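Local atomic coordinates of protoporphyrinogen oxidase (Exiguobacterium sibiricum, PDB entry 3LOV), a protein that probably oxidises coproporphyrinogen III to coproporphyrin III in heme b biosynthesis, using FAD as cofactor and oxygen as electron acceptor. Residues Pro300-Leu305 with Leu440-Val445; Gln422-Glu427 with Ile435-Leu440; Gly16-Tyr21 with Asp449-Ala454. All coordinates share one frame; numbering follows the deposited sequence.

Interaction 1. Residues Pro300-Leu305 with Leu440-Val445; sequences PELEQL and LAYDGV. With FAD (flavin-adenine dinucleotide), chain B.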
# COMPACT_ATOMS: atom_id res chain seq x y z
N PRO A 300 3.01 19.78 12.62
CA PRO A 300 3.22 20.21 11.24
C PRO A 300 3.65 19.03 10.36
O PRO A 300 3.33 19.02 9.17
CB PRO A 300 4.36 21.24 11.36
CG PRO A 300 5.08 20.88 12.63
CD PRO A 300 3.98 20.39 13.55
N GLU A 301 4.36 18.07 10.95
CA GLU A 301 4.75 16.84 10.22
C GLU A 301 3.53 16.19 9.59
O GLU A 301 3.56 15.81 8.42
CB GLU A 301 5.44 15.83 11.13
CG GLU A 301 6.74 16.31 11.73
CD GLU A 301 6.55 17.14 13.01
OE1 GLU A 301 5.42 17.46 13.41
OE2 GLU A 301 7.56 17.41 13.67
N LEU A 302 2.43 16.12 10.32
CA LEU A 302 1.20 15.57 9.76
C LEU A 302 0.50 16.52 8.78
O LEU A 302 -0.12 16.06 7.84
CB LEU A 302 0.23 15.13 10.86
CG LEU A 302 0.65 13.92 11.67
CD1 LEU A 302 -0.55 13.43 12.50
CD2 LEU A 302 1.15 12.79 10.80
N GLU A 303 0.59 17.84 9.01
CA GLU A 303 0.01 18.81 8.04
C GLU A 303 0.72 18.75 6.68
O GLU A 303 0.13 18.97 5.66
CB GLU A 303 0.08 20.25 8.58
CG GLU A 303 -0.79 20.49 9.79
CD GLU A 303 -0.43 21.73 10.60
OE1 GLU A 303 0.61 22.38 10.34
OE2 GLU A 303 -1.16 22.03 11.55
N GLN A 304 2.01 18.47 6.69
CA GLN A 304 2.79 18.38 5.45
C GLN A 304 2.87 16.99 4.86
O GLN A 304 3.52 16.81 3.85
CB GLN A 304 4.22 18.85 5.74
CG GLN A 304 4.25 20.33 6.07
CD GLN A 304 5.46 20.71 6.89
OE1 GLN A 304 6.59 20.31 6.60
NE2 GLN A 304 5.23 21.47 7.94
N LEU A 305 2.21 15.99 5.45
CA LEU A 305 2.18 14.66 4.87
C LEU A 305 1.09 14.60 3.82
O LEU A 305 -0.09 14.55 4.13
CB LEU A 305 1.98 13.60 5.97
CG LEU A 305 2.10 12.13 5.60
CD1 LEU A 305 3.50 11.79 5.13
CD2 LEU A 305 1.66 11.25 6.77
N LEU A 440 -1.80 3.72 8.47
CA LEU A 440 -0.95 3.78 7.28
C LEU A 440 -0.12 5.05 7.14
O LEU A 440 0.83 5.07 6.36
CB LEU A 440 -1.78 3.57 6.03
CG LEU A 440 -2.52 4.71 5.32
CD1 LEU A 440 -2.77 4.17 3.91
CD2 LEU A 440 -3.82 5.12 6.00
N ALA A 441 -0.47 6.09 7.91
CA ALA A 441 0.30 7.35 7.88
C ALA A 441 1.66 7.16 8.54
O ALA A 441 2.61 7.94 8.31
CB ALA A 441 -0.43 8.43 8.63
N TYR A 442 1.72 6.15 9.42
CA TYR A 442 2.80 6.12 10.42
C TYR A 442 3.98 5.21 10.16
O TYR A 442 5.12 5.69 10.04
CB TYR A 442 2.22 5.88 11.82
CG TYR A 442 1.05 6.82 12.08
CD1 TYR A 442 1.27 8.17 12.36
CD2 TYR A 442 -0.27 6.38 12.02
CE1 TYR A 442 0.23 9.06 12.56
CE2 TYR A 442 -1.33 7.27 12.25
CZ TYR A 442 -1.08 8.60 12.48
OH TYR A 442 -2.10 9.51 12.68
N ASP A 443 3.74 3.90 10.14
CA ASP A 443 4.81 2.90 10.20
C ASP A 443 4.83 1.98 8.94
O ASP A 443 5.13 0.80 9.04
CB ASP A 443 4.62 2.03 11.45
CG ASP A 443 4.42 2.84 12.72
OD1 ASP A 443 5.22 3.75 12.97
OD2 ASP A 443 3.46 2.55 13.48
N GLY A 444 4.49 2.53 7.78
CA GLY A 444 4.42 1.76 6.55
C GLY A 444 2.99 1.72 6.06
O GLY A 444 2.07 1.55 6.84
N VAL A 445 2.84 1.84 4.76
CA VAL A 445 1.55 1.89 4.12
C VAL A 445 0.79 0.57 4.00
O VAL A 445 -0.43 0.58 3.97
CB VAL A 445 1.73 2.55 2.73
CG1 VAL A 445 0.51 2.37 1.87
CG2 VAL A 445 2.06 4.02 2.95
PA FAD B . -8.37 2.76 6.45
O1A FAD B . -8.55 1.47 5.72
O2A FAD B . -8.40 4.02 5.68
O5B FAD B . -9.47 2.84 7.59
C5B FAD B . -9.79 4.03 8.26
C4B FAD B . -11.14 3.83 8.96
O4B FAD B . -11.43 4.92 9.83
C3B FAD B . -12.26 3.70 7.95
O3B FAD B . -13.11 2.61 8.24
C2B FAD B . -12.94 5.05 8.09
O2B FAD B . -14.30 5.00 7.82
C1B FAD B . -12.72 5.38 9.55
N9A FAD B . -12.82 6.80 9.90
C8A FAD B . -12.48 7.94 9.21
N7A FAD B . -12.76 9.04 9.96
C5A FAD B . -13.30 8.60 11.14
C6A FAD B . -13.76 9.25 12.29
N6A FAD B . -13.70 10.57 12.41
N1A FAD B . -14.26 8.49 13.34
C2A FAD B . -14.27 7.12 13.27
N3A FAD B . -13.79 6.49 12.14
C4A FAD B . -13.34 7.21 11.10
N1 FAD B . -1.59 -2.60 1.07
C2 FAD B . -1.11 -3.87 0.85
O2 FAD B . -0.51 -4.48 1.74
N3 FAD B . -1.28 -4.45 -0.38
C4 FAD B . -1.88 -3.81 -1.40
O4 FAD B . -2.02 -4.41 -2.46
C4X FAD B . -2.34 -2.53 -1.23
N5 FAD B . -3.01 -1.88 -2.26
C5X FAD B . -3.48 -0.59 -2.04
C6 FAD B . -4.12 0.10 -3.08
C7 FAD B . -4.60 1.40 -2.88
C7M FAD B . -5.29 2.13 -3.99
C8 FAD B . -4.48 2.02 -1.62
C8M FAD B . -4.97 3.43 -1.36
C9 FAD B . -3.85 1.34 -0.57
C9A FAD B . -3.34 0.04 -0.77
N10 FAD B . -2.72 -0.65 0.28
C10 FAD B . -2.21 -1.93 0.04
C1' FAD B . -2.51 -0.05 1.65
C2' FAD B . -3.65 -0.54 2.58
O2' FAD B . -4.85 -0.05 2.08
C3' FAD B . -3.50 -0.07 4.03
O3' FAD B . -2.45 -0.86 4.58
C4' FAD B . -4.74 -0.26 4.94
O4' FAD B . -5.99 -0.33 4.28
C5' FAD B . -4.88 0.87 5.93
O5' FAD B . -5.92 0.57 6.82
P FAD B . -6.24 1.58 8.00
O1P FAD B . -4.99 2.18 8.59
O2P FAD B . -7.23 1.03 9.00
O3P FAD B . -6.98 2.82 7.25
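Leu-305 turns its CG beside its own carbonyl carbon, opposite the backbone N (chi1 -173°), which carries CD2 to Ala-441, while Leu-302, its CG beside the backbone N (chi1 -69°), reaches Tyr-442. Two leucine branches thus meet the loop by van der Waals contact, one of them partly on a carbonyl oxygen. CD2 of Leu-305 lies 3.8 Å from the backbone O of Ala-441 and 4.0 Å from the CB of Ala-441. That same methyl of Ala-441 also sits over the centre of the neighbouring Tyr-442 ring, 3.7 Å above its plane, so it is held between an aromatic face and a leucine branch. Leu-302 meets the far part of the ring obliquely, its CD2 4.2 Å from CE1 of Tyr-442. The Ala-441 carbonyl, touched by CD2 of Leu-305, has its polar partner in His-417 NE2.

At the other end of 440-445 the chain turns to the cofactor: O3' of FAD donates a 2.6 Å hydrogen bond to the backbone O of Val-445, and CG1 of Val-445 is 3.9 Å from C1' of FAD. Residues 440-445 thus pack against helix 300-303 and the turn that follows it, and line the FAD site of a flavin-containing amine oxidoreductase fold.

Interaction 2. Residues Gln422-Glu427 with Ile435-Leu440; sequences QRVREE and IYLAGL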
# COMPACT_ATOMS: atom_id res chain seq x y z
N GLN A 422 7.98 9.73 15.10
CA GLN A 422 8.38 9.65 16.53
C GLN A 422 8.11 10.99 17.22
O GLN A 422 7.56 11.07 18.33
CB GLN A 422 9.87 9.23 16.67
CG GLN A 422 10.55 9.67 17.99
CD GLN A 422 12.03 9.25 18.12
OE1 GLN A 422 12.57 8.51 17.30
NE2 GLN A 422 12.68 9.73 19.17
N ARG A 423 8.52 12.07 16.56
CA ARG A 423 8.28 13.38 17.14
C ARG A 423 6.77 13.69 17.24
O ARG A 423 6.35 14.20 18.24
CB ARG A 423 9.08 14.47 16.39
CG ARG A 423 9.09 15.85 17.11
CD ARG A 423 7.93 16.68 16.62
NE ARG A 423 7.44 17.71 17.53
CZ ARG A 423 6.31 18.38 17.34
NH1 ARG A 423 5.53 18.10 16.30
NH2 ARG A 423 5.95 19.33 18.21
N VAL A 424 5.97 13.37 16.21
CA VAL A 424 4.50 13.53 16.29
C VAL A 424 3.94 12.79 17.55
O VAL A 424 3.23 13.39 18.37
CB VAL A 424 3.80 13.09 14.93
CG1 VAL A 424 2.30 12.80 15.08
CG2 VAL A 424 4.02 14.13 13.82
N ARG A 425 4.34 11.53 17.74
CA ARG A 425 3.86 10.71 18.86
C ARG A 425 4.23 11.26 20.24
O ARG A 425 3.39 11.22 21.15
CB ARG A 425 4.35 9.28 18.71
CG ARG A 425 3.64 8.54 17.55
CD ARG A 425 4.01 7.07 17.55
NE ARG A 425 3.06 6.24 16.81
CZ ARG A 425 3.37 5.43 15.80
NH1 ARG A 425 4.63 5.27 15.39
NH2 ARG A 425 2.42 4.72 15.23
N GLU A 426 5.44 11.84 20.35
CA GLU A 426 5.89 12.48 21.60
C GLU A 426 5.11 13.74 21.90
O GLU A 426 4.78 14.02 23.05
CB GLU A 426 7.38 12.84 21.50
CG GLU A 426 8.28 11.62 21.50
CD GLU A 426 9.73 11.95 21.14
OE1 GLU A 426 10.05 13.17 21.05
OE2 GLU A 426 10.52 11.00 20.95
N GLU A 427 4.82 14.51 20.86
CA GLU A 427 4.01 15.67 21.02
C GLU A 427 2.61 15.28 21.46
O GLU A 427 2.04 15.91 22.34
CB GLU A 427 3.93 16.47 19.73
CG GLU A 427 2.89 17.60 19.75
CD GLU A 427 3.33 18.86 20.52
OE1 GLU A 427 4.31 18.79 21.29
OE2 GLU A 427 2.72 19.92 20.32
N ILE A 435 -3.18 9.17 24.51
CA ILE A 435 -3.65 9.12 23.14
C ILE A 435 -2.51 8.61 22.26
O ILE A 435 -1.39 9.11 22.34
CB ILE A 435 -4.26 10.47 22.70
CG1 ILE A 435 -5.43 10.81 23.65
CG2 ILE A 435 -4.72 10.43 21.23
CD1 ILE A 435 -6.32 11.93 23.17
N TYR A 436 -2.82 7.57 21.48
CA TYR A 436 -1.84 6.85 20.67
C TYR A 436 -2.36 6.86 19.24
O TYR A 436 -3.57 7.02 19.00
CB TYR A 436 -1.63 5.40 21.19
CG TYR A 436 -1.07 5.34 22.61
CD1 TYR A 436 -1.90 5.44 23.74
CD2 TYR A 436 0.28 5.19 22.82
CE1 TYR A 436 -1.34 5.43 25.05
CE2 TYR A 436 0.83 5.17 24.12
CZ TYR A 436 0.01 5.29 25.21
OH TYR A 436 0.61 5.25 26.44
N LEU A 437 -1.43 6.77 18.29
CA LEU A 437 -1.72 6.77 16.85
C LEU A 437 -1.23 5.49 16.18
O LEU A 437 -0.13 5.03 16.47
CB LEU A 437 -0.99 7.96 16.18
CG LEU A 437 -1.15 9.32 16.82
CD1 LEU A 437 -0.28 10.37 16.15
CD2 LEU A 437 -2.61 9.74 16.75
N ALA A 438 -2.00 4.99 15.22
CA ALA A 438 -1.62 3.83 14.42
C ALA A 438 -2.33 3.85 13.07
O ALA A 438 -3.37 4.47 12.91
CB ALA A 438 -1.93 2.50 15.18
N GLY A 439 -1.73 3.19 12.10
CA GLY A 439 -2.24 3.18 10.75
C GLY A 439 -1.26 3.56 9.67
O GLY A 439 -0.06 3.73 9.90
N LEU A 440 -1.80 3.72 8.47
CA LEU A 440 -0.95 3.78 7.28
C LEU A 440 -0.12 5.05 7.14
O LEU A 440 0.83 5.07 6.36
CB LEU A 440 -1.78 3.57 6.03
CG LEU A 440 -2.52 4.71 5.32
CD1 LEU A 440 -2.77 4.17 3.91
CD2 LEU A 440 -3.82 5.12 6.00
O HOH W 1 1.24 6.88 19.30
O HOH W 2 0.85 9.35 20.56
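A helix-to-strand contact, part apolar and part polar, joins helix 417-431 to strand 435-437, an edge strand of the five-stranded parallel sheet within this chain. Its apolar half is Val-424 against Leu-437: the two side chains cross at about a right angle, CG1 of Val-424 lying 3.7 Å from CD1 of Leu-437. The polar half is Arg-425, whose side chain is extended from CG to NE and brings the guanidinium edge-on to the backbone. Arg-425 NH2 gives a nearly straight bond of 2.9 Å to Leu-437 O (169° at the hydrogen). This oxygen is close to the guanidinium plane, although the donor stands above the carbonyl plane and not on a lone pair. NE of Arg-425 adds a weak bond of 3.4 Å to the same Leu-437 O.

Two waters complete the seam. One accepts from Leu-437 N and, weakly, from Arg-425 NE; the other donates to Arg-425 O and Ile-435 O. A leucine in place of Arg-425 would probably leave the carbonyl of Leu-437 without its guanidinium donor and Asp-443 without the charge it pairs with through NH1.

Around this seam, strand 435-437 is bonded through its backbone to strand 280-283, Tyr-436 packs on helix 447-463, and Val-424 continues the helix surface onto Glu-301 and Leu-302 of helix 300-303.

Interaction 3. Residues Gly16-Tyr21 with Asp449-Ala454; sequences GLAAAY and DCVASA. With FAD (flavin-adenine dinucleotide), chain B.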
# COMPACT_ATOMS: atom_id res chain seq x y z
N GLY A 16 -7.57 -0.60 13.12
CA GLY A 16 -8.47 -0.55 14.27
C GLY A 16 -8.98 -1.93 14.70
O GLY A 16 -9.07 -2.19 15.88
N LEU A 17 -9.30 -2.81 13.75
CA LEU A 17 -9.78 -4.16 14.04
C LEU A 17 -8.66 -5.03 14.59
O LEU A 17 -8.84 -5.75 15.57
CB LEU A 17 -10.41 -4.81 12.80
CG LEU A 17 -11.84 -4.37 12.47
CD1 LEU A 17 -12.33 -4.94 11.17
CD2 LEU A 17 -12.77 -4.75 13.64
N ALA A 18 -7.47 -4.92 14.00
CA ALA A 18 -6.29 -5.54 14.57
C ALA A 18 -5.98 -5.00 15.96
O ALA A 18 -5.59 -5.75 16.87
CB ALA A 18 -5.08 -5.35 13.67
N ALA A 19 -6.12 -3.70 16.13
CA ALA A 19 -5.88 -3.16 17.45
C ALA A 19 -6.85 -3.81 18.49
O ALA A 19 -6.45 -4.11 19.59
CB ALA A 19 -6.01 -1.62 17.46
N ALA A 20 -8.10 -4.03 18.13
CA ALA A 20 -9.06 -4.51 19.13
C ALA A 20 -8.69 -5.95 19.50
O ALA A 20 -8.79 -6.32 20.68
CB ALA A 20 -10.47 -4.46 18.61
N TYR A 21 -8.27 -6.72 18.48
CA TYR A 21 -7.91 -8.13 18.61
C TYR A 21 -6.77 -8.23 19.58
O TYR A 21 -6.82 -9.03 20.52
CB TYR A 21 -7.47 -8.72 17.25
CG TYR A 21 -6.95 -10.15 17.36
CD1 TYR A 21 -7.81 -11.24 17.40
CD2 TYR A 21 -5.58 -10.40 17.46
CE1 TYR A 21 -7.32 -12.54 17.54
CE2 TYR A 21 -5.09 -11.67 17.61
CZ TYR A 21 -5.97 -12.74 17.63
OH TYR A 21 -5.48 -14.01 17.78
N ASP A 449 2.17 -3.75 7.66
CA ASP A 449 2.73 -2.62 8.40
C ASP A 449 1.70 -2.02 9.35
O ASP A 449 2.01 -1.62 10.47
CB ASP A 449 3.23 -1.51 7.44
CG ASP A 449 4.33 -2.02 6.43
OD1 ASP A 449 5.24 -2.75 6.82
OD2 ASP A 449 4.25 -1.67 5.24
N CYS A 450 0.48 -1.89 8.87
CA CYS A 450 -0.64 -1.41 9.68
C CYS A 450 -0.97 -2.37 10.81
O CYS A 450 -1.21 -1.95 11.96
CB CYS A 450 -1.85 -1.19 8.78
SG CYS A 450 -1.67 0.30 7.74
N VAL A 451 -0.95 -3.66 10.52
CA VAL A 451 -1.17 -4.63 11.59
C VAL A 451 -0.09 -4.50 12.67
O VAL A 451 -0.43 -4.39 13.85
CB VAL A 451 -1.28 -6.08 11.07
CG1 VAL A 451 -1.25 -7.08 12.25
CG2 VAL A 451 -2.54 -6.23 10.18
N ALA A 452 1.18 -4.45 12.28
CA ALA A 452 2.26 -4.19 13.19
C ALA A 452 2.10 -2.87 13.94
O ALA A 452 2.52 -2.75 15.12
CB ALA A 452 3.63 -4.18 12.45
N SER A 453 1.62 -1.85 13.23
CA SER A 453 1.44 -0.52 13.82
C SER A 453 0.45 -0.66 14.99
O SER A 453 0.76 -0.23 16.11
CB SER A 453 0.95 0.49 12.75
OG SER A 453 0.76 1.81 13.25
N ALA A 454 -0.68 -1.28 14.72
CA ALA A 454 -1.67 -1.60 15.77
C ALA A 454 -1.04 -2.41 16.94
O ALA A 454 -1.16 -2.01 18.08
CB ALA A 454 -2.90 -2.37 15.20
PA FAD B . -8.37 2.76 6.45
O1A FAD B . -8.55 1.47 5.72
O2A FAD B . -8.40 4.02 5.68
O5B FAD B . -9.47 2.84 7.59
C5B FAD B . -9.79 4.03 8.26
C4B FAD B . -11.14 3.83 8.96
O4B FAD B . -11.43 4.92 9.83
C3B FAD B . -12.26 3.70 7.95
O3B FAD B . -13.11 2.61 8.24
C2B FAD B . -12.94 5.05 8.09
O2B FAD B . -14.30 5.00 7.82
C1B FAD B . -12.72 5.38 9.55
N9A FAD B . -12.82 6.80 9.90
C8A FAD B . -12.48 7.94 9.21
N7A FAD B . -12.76 9.04 9.96
C5A FAD B . -13.30 8.60 11.14
C6A FAD B . -13.76 9.25 12.29
N6A FAD B . -13.70 10.57 12.41
N1A FAD B . -14.26 8.49 13.34
C2A FAD B . -14.27 7.12 13.27
N3A FAD B . -13.79 6.49 12.14
C4A FAD B . -13.34 7.21 11.10
N1 FAD B . -1.59 -2.60 1.07
C2 FAD B . -1.11 -3.87 0.85
O2 FAD B . -0.51 -4.48 1.74
N3 FAD B . -1.28 -4.45 -0.38
C4 FAD B . -1.88 -3.81 -1.40
O4 FAD B . -2.02 -4.41 -2.46
C4X FAD B . -2.34 -2.53 -1.23
N5 FAD B . -3.01 -1.88 -2.26
C5X FAD B . -3.48 -0.59 -2.04
C6 FAD B . -4.12 0.10 -3.08
C7 FAD B . -4.60 1.40 -2.88
C7M FAD B . -5.29 2.13 -3.99
C8 FAD B . -4.48 2.02 -1.62
C8M FAD B . -4.97 3.43 -1.36
C9 FAD B . -3.85 1.34 -0.57
C9A FAD B . -3.34 0.04 -0.77
N10 FAD B . -2.72 -0.65 0.28
C10 FAD B . -2.21 -1.93 0.04
C1' FAD B . -2.51 -0.05 1.65
C2' FAD B . -3.65 -0.54 2.58
O2' FAD B . -4.85 -0.05 2.08
C3' FAD B . -3.50 -0.07 4.03
O3' FAD B . -2.45 -0.86 4.58
C4' FAD B . -4.74 -0.26 4.94
O4' FAD B . -5.99 -0.33 4.28
C5' FAD B . -4.88 0.87 5.93
O5' FAD B . -5.92 0.57 6.82
P FAD B . -6.24 1.58 8.00
O1P FAD B . -4.99 2.18 8.59
O2P FAD B . -7.23 1.03 9.00
O3P FAD B . -6.98 2.82 7.25
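Ala-18 and Ala-454 point their methyls at each other across two helices, CB to CB at 4.0 Å. The methyl of Ala-454 has further partners: its CB also rests against the backbone of helix 14-26, 3.6 Å from Ala-19 N and 3.8 Å from Ala-19 CA. The methyl of Ala-19 is set to the flank of the interface and still comes within 3.9 Å of the CB of Ala-454. One methyl of helix 447-463 therefore touches two successive alanines and the chain that joins them.

Val-451, one turn earlier than Ala-454, adds a further contact, again on Ala-18. Its CB leaves the backbone pointing past the interface; with CG1 opposite the backbone N (chi1 170°), it is CG2 of Val-451 that comes to the CB of Ala-18, at 4.4 Å, a looser touch than the alanine pairs. All four residues are buried, and the side chains that meet are all apolar.

Small side chains account for the closeness. The short segment axes come within 8.3 Å and cross at -41°, their N-to-C directions 41° apart, while the CA atoms of Ala-19 and Ala-454 are 4.8 Å apart.

On the cofactor side, Cys-450, an FAD-binding residue, has SG 3.7 Å from C5' of FAD. Gly-16 belongs to a GxGxxG sequence, consistent with the dinucleotide-binding turn of a Rossmann-type fold, and Thr-15 beside it hydrogen-bonds FAD and touches both Cys-450 and Ala-454.

Further out, Val-451 also packs on Leu-72 of helix 68-75, and Leu-17 turns to Ile-239 and Leu-242 of helix 235-245, which places helix 14-26 between helices 235-245 and 447-463.

Interactions 1 and 2 are neighbours, their centres about 9 Å apart, and share Leu-440; interaction 3 lies about 17 Å from the centre of the first and 14 Å from that of the second. Besides the pairing of Asp-443 with Arg-425, a salt bridge from Glu-301 to Arg-423 ties interactions 1 and 2 together, while Ser-453 OG probably hydrogen-bonds Asp-443 and Gly-439, joining interaction 3 to both. Along the chain the order is 16-21, 300-305, 422-427, 435-440, 440-445, 449-454, so the chain's last helix, 447-463, returns to helix 14-26. The run from strand 435-437 to helix 447-463 contributes several FAD-binding residues and connects the parallel sheet with the cofactor.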